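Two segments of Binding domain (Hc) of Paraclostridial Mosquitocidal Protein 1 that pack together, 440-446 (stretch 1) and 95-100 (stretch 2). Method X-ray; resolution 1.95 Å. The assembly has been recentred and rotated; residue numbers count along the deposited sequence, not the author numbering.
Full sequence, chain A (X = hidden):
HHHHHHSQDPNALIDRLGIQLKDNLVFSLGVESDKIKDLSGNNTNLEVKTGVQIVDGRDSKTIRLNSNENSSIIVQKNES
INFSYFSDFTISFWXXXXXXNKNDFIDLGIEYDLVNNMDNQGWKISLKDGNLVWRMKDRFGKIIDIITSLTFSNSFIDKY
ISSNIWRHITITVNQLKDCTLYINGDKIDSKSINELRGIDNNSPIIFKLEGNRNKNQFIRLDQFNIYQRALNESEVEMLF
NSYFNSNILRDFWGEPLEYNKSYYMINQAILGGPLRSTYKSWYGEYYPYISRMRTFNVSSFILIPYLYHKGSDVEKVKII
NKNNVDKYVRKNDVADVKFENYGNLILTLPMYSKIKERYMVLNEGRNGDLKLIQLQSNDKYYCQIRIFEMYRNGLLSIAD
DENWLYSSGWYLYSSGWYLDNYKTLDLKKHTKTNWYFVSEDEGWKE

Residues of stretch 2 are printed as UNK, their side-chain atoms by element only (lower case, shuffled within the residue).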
# COMPACT_ATOMS: atom_id res chain seq x y z
N GLU A 440 -6.37 -7.01 9.80
CA GLU A 440 -5.64 -8.26 9.59
C GLU A 440 -5.78 -8.69 8.13
O GLU A 440 -6.84 -8.59 7.54
CB GLU A 440 -6.19 -9.32 10.56
CG GLU A 440 -5.44 -10.63 10.53
CD GLU A 440 -5.44 -11.42 11.84
OE1 GLU A 440 -6.11 -10.96 12.81
OE2 GLU A 440 -4.76 -12.48 11.89
N ASP A 441 -4.68 -9.17 7.55
CA ASP A 441 -4.63 -9.65 6.17
C ASP A 441 -3.69 -10.86 6.12
O ASP A 441 -2.66 -10.91 6.77
CB ASP A 441 -4.14 -8.55 5.21
CG ASP A 441 -4.06 -8.98 3.75
OD1 ASP A 441 -5.12 -9.06 3.12
OD2 ASP A 441 -2.95 -9.26 3.27
N GLU A 442 -4.05 -11.83 5.30
CA GLU A 442 -3.30 -13.07 5.12
C GLU A 442 -1.85 -12.77 4.72
O GLU A 442 -0.94 -13.55 5.00
CB GLU A 442 -4.02 -13.90 4.05
CG GLU A 442 -3.39 -15.24 3.80
CD GLU A 442 -4.03 -16.04 2.68
OE1 GLU A 442 -5.16 -15.67 2.25
OE2 GLU A 442 -3.40 -17.00 2.22
N GLY A 443 -1.61 -11.63 4.05
CA GLY A 443 -0.27 -11.29 3.56
C GLY A 443 0.63 -10.64 4.61
O GLY A 443 1.73 -10.22 4.30
N TRP A 444 0.15 -10.52 5.84
CA TRP A 444 0.97 -10.05 6.96
C TRP A 444 0.71 -10.95 8.17
O TRP A 444 -0.35 -10.86 8.80
CB TRP A 444 0.67 -8.59 7.26
CG TRP A 444 1.49 -8.05 8.38
CD1 TRP A 444 1.41 -8.41 9.70
CD2 TRP A 444 2.53 -7.06 8.29
NE1 TRP A 444 2.35 -7.73 10.42
CE2 TRP A 444 3.04 -6.88 9.59
CE3 TRP A 444 3.08 -6.32 7.25
CZ2 TRP A 444 4.04 -5.96 9.88
CZ3 TRP A 444 4.08 -5.41 7.53
CH2 TRP A 444 4.55 -5.23 8.83
N LYS A 445 1.67 -11.84 8.43
CA LYS A 445 1.60 -12.83 9.49
C LYS A 445 2.57 -12.44 10.58
O LYS A 445 3.70 -11.99 10.29
CB LYS A 445 2.01 -14.22 8.99
CG LYS A 445 1.19 -14.77 7.83
CD LYS A 445 -0.21 -15.20 8.21
CE LYS A 445 -0.77 -16.25 7.27
NZ LYS A 445 -1.86 -17.03 7.91
N GLU A 446 2.15 -12.62 11.83
CA GLU A 446 3.03 -12.36 12.97
C GLU A 446 2.59 -13.21 14.16
O GLU A 446 1.68 -14.02 14.07
CB GLU A 446 3.02 -10.86 13.31
CG GLU A 446 1.63 -10.26 13.39
CD GLU A 446 1.58 -8.86 13.98
OE1 GLU A 446 2.09 -7.92 13.33
OE2 GLU A 446 1.04 -8.72 15.09
OXT GLU A 446 3.16 -13.09 15.24
N UNK A 95 0.75 -3.85 -7.46
CA UNK A 95 1.15 -5.11 -6.90
C UNK A 95 1.06 -5.05 -5.38
O UNK A 95 1.37 -4.02 -4.75
c UNK A 95 3.64 -4.71 -6.69
c UNK A 95 4.09 -7.53 -7.77
c UNK A 95 2.55 -5.52 -7.38
c UNK A 95 2.76 -7.03 -7.22
N UNK A 96 0.60 -6.15 -4.79
CA UNK A 96 0.65 -6.34 -3.36
C UNK A 96 1.30 -7.70 -3.10
O UNK A 96 0.72 -8.74 -3.42
c UNK A 96 -0.76 -6.25 -2.76
n UNK A 96 -2.26 -6.07 0.75
c UNK A 96 -3.39 -6.13 1.44
c UNK A 96 -2.19 -6.07 -0.71
c UNK A 96 -0.78 -6.14 -1.24
n UNK A 96 -4.54 -6.36 0.83
n UNK A 96 -3.38 -5.98 2.76
N UNK A 97 2.53 -7.64 -2.59
CA UNK A 97 3.34 -8.78 -2.25
C UNK A 97 3.35 -8.98 -0.75
O UNK A 97 3.63 -8.02 -0.02
c UNK A 97 4.79 -8.27 -4.26
c UNK A 97 5.66 -9.77 -2.42
c UNK A 97 4.77 -8.58 -2.76
N UNK A 98 3.13 -10.21 -0.23
CA UNK A 98 3.09 -10.44 1.22
C UNK A 98 4.37 -9.95 1.91
O UNK A 98 5.45 -9.97 1.33
c UNK A 98 2.86 -11.45 -0.98
c UNK A 98 2.19 -12.31 0.07
c UNK A 98 2.92 -11.96 1.34
N UNK A 99 4.21 -9.52 3.16
CA UNK A 99 5.32 -9.06 3.97
C UNK A 99 6.31 -10.21 4.17
O UNK A 99 5.94 -11.32 4.54
c UNK A 99 4.89 -8.57 5.35
n UNK A 99 6.47 -9.31 7.79
c UNK A 99 6.03 -7.96 7.50
n UNK A 99 4.68 -9.79 9.11
n UNK A 99 6.22 -11.42 8.63
c UNK A 99 5.97 -7.72 6.01
c UNK A 99 5.79 -10.17 8.51
N UNK A 100 7.57 -9.87 3.93
CA UNK A 100 8.69 -10.75 4.10
C UNK A 100 8.55 -11.60 5.37
O UNK A 100 8.44 -11.06 6.48
c UNK A 100 12.42 -9.74 4.47
c UNK A 100 9.93 -9.88 4.22
c UNK A 100 11.38 -11.33 2.80
c UNK A 100 11.24 -10.66 4.16
O HOH W 1 -6.06 -6.05 3.39
O HOH W 2 3.83 -12.25 6.01

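Position 95 carries four carbons and no heteroatom, forked at the first carbon with one arm two carbons long, and it is out of reach of stretch 1. That branching at CB is isoleucine. Ile95 lies in the strand that enters from earlier in the chain and takes no part in the contact.

Position 96 has three carbons, a nitrogen, and then a carbon bearing two more nitrogens: a guanidinium at the end of a nearly straight arm, with every chi near 180°. Its CA-to-CB bond points toward stretch 1, and its end arrives at the carboxylate of Asp441. This is arginine. In Arg96, NH2 lies 3.3 Å from Asp441 OD2, a salt bridge of a particular kind: the oxygen sits well out of the guanidinium plane, the carboxylate lying over the face, so charge alone holds the pair and no N-H points at that oxygen. Water 1 adds direction, accepting from Arg96 NH2 at 2.8 Å and donating to Asp441 OD1 at 3.2 Å.

Position 97 shows three carbons, one carrying the other two; they point away from stretch 1 and do not touch it. This is valine, and Val97 stays outside the contact.

Position 98 has three carbons that close a ring onto the backbone nitrogen; CB lies 3.6 Å from Gly443 O and CA 3.4 Å from the same oxygen. This is proline. Pro98 thus packs against the turn, and its ring ties up the nitrogen, leaving no N-H to donate.

Position 99 again has three carbons, a nitrogen, and a carbon with two nitrogens, but this arm is bent, with chi3 near +67°. It lies over the indole of Trp444 and reaches the backbone of Lys445. It is a second arginine. Arg99 CD sits 3.2 Å from the centroid of the Trp444 six-membered ring, a CH-pi contact over the face, while CZ lies 4.5 Å from the centroid of the five-membered ring as a cation-pi pair. Arg99 NH1 donates to Lys445 O at 2.7 Å; the bond from NH2 to the same oxygen is weak. NE and NH2 also donate to the backbone oxygen of the next residue.

Position 100 has four carbons forked at the second; they point away from stretch 1 and touch nothing in it. This is leucine. Leu100 O is the acceptor for Arg99 NE, at 2.9 Å, which helps hold the bent arm.

The contact works by presenting a shaped turn to an extended segment. Asp441 to Trp444 form a type I turn, closed by Trp444 N to Asp441 O at 3.0 Å and braced by Gly443 N to Asp441 OD2 at 2.8 Å. A CB on Gly443 would fall 2.9 Å from that same OD2, so the bare position suits the brace. The turn offers Gly443 O to Arg99 N at 2.8 Å, the one backbone-to-backbone hydrogen bond across the contact. Around it, Asp441 serves both turn and salt bridge, and Arg99 joins backbone, aromatic face and carbonyl in one residue.

Stretch 2 (95-100) IRVPRL
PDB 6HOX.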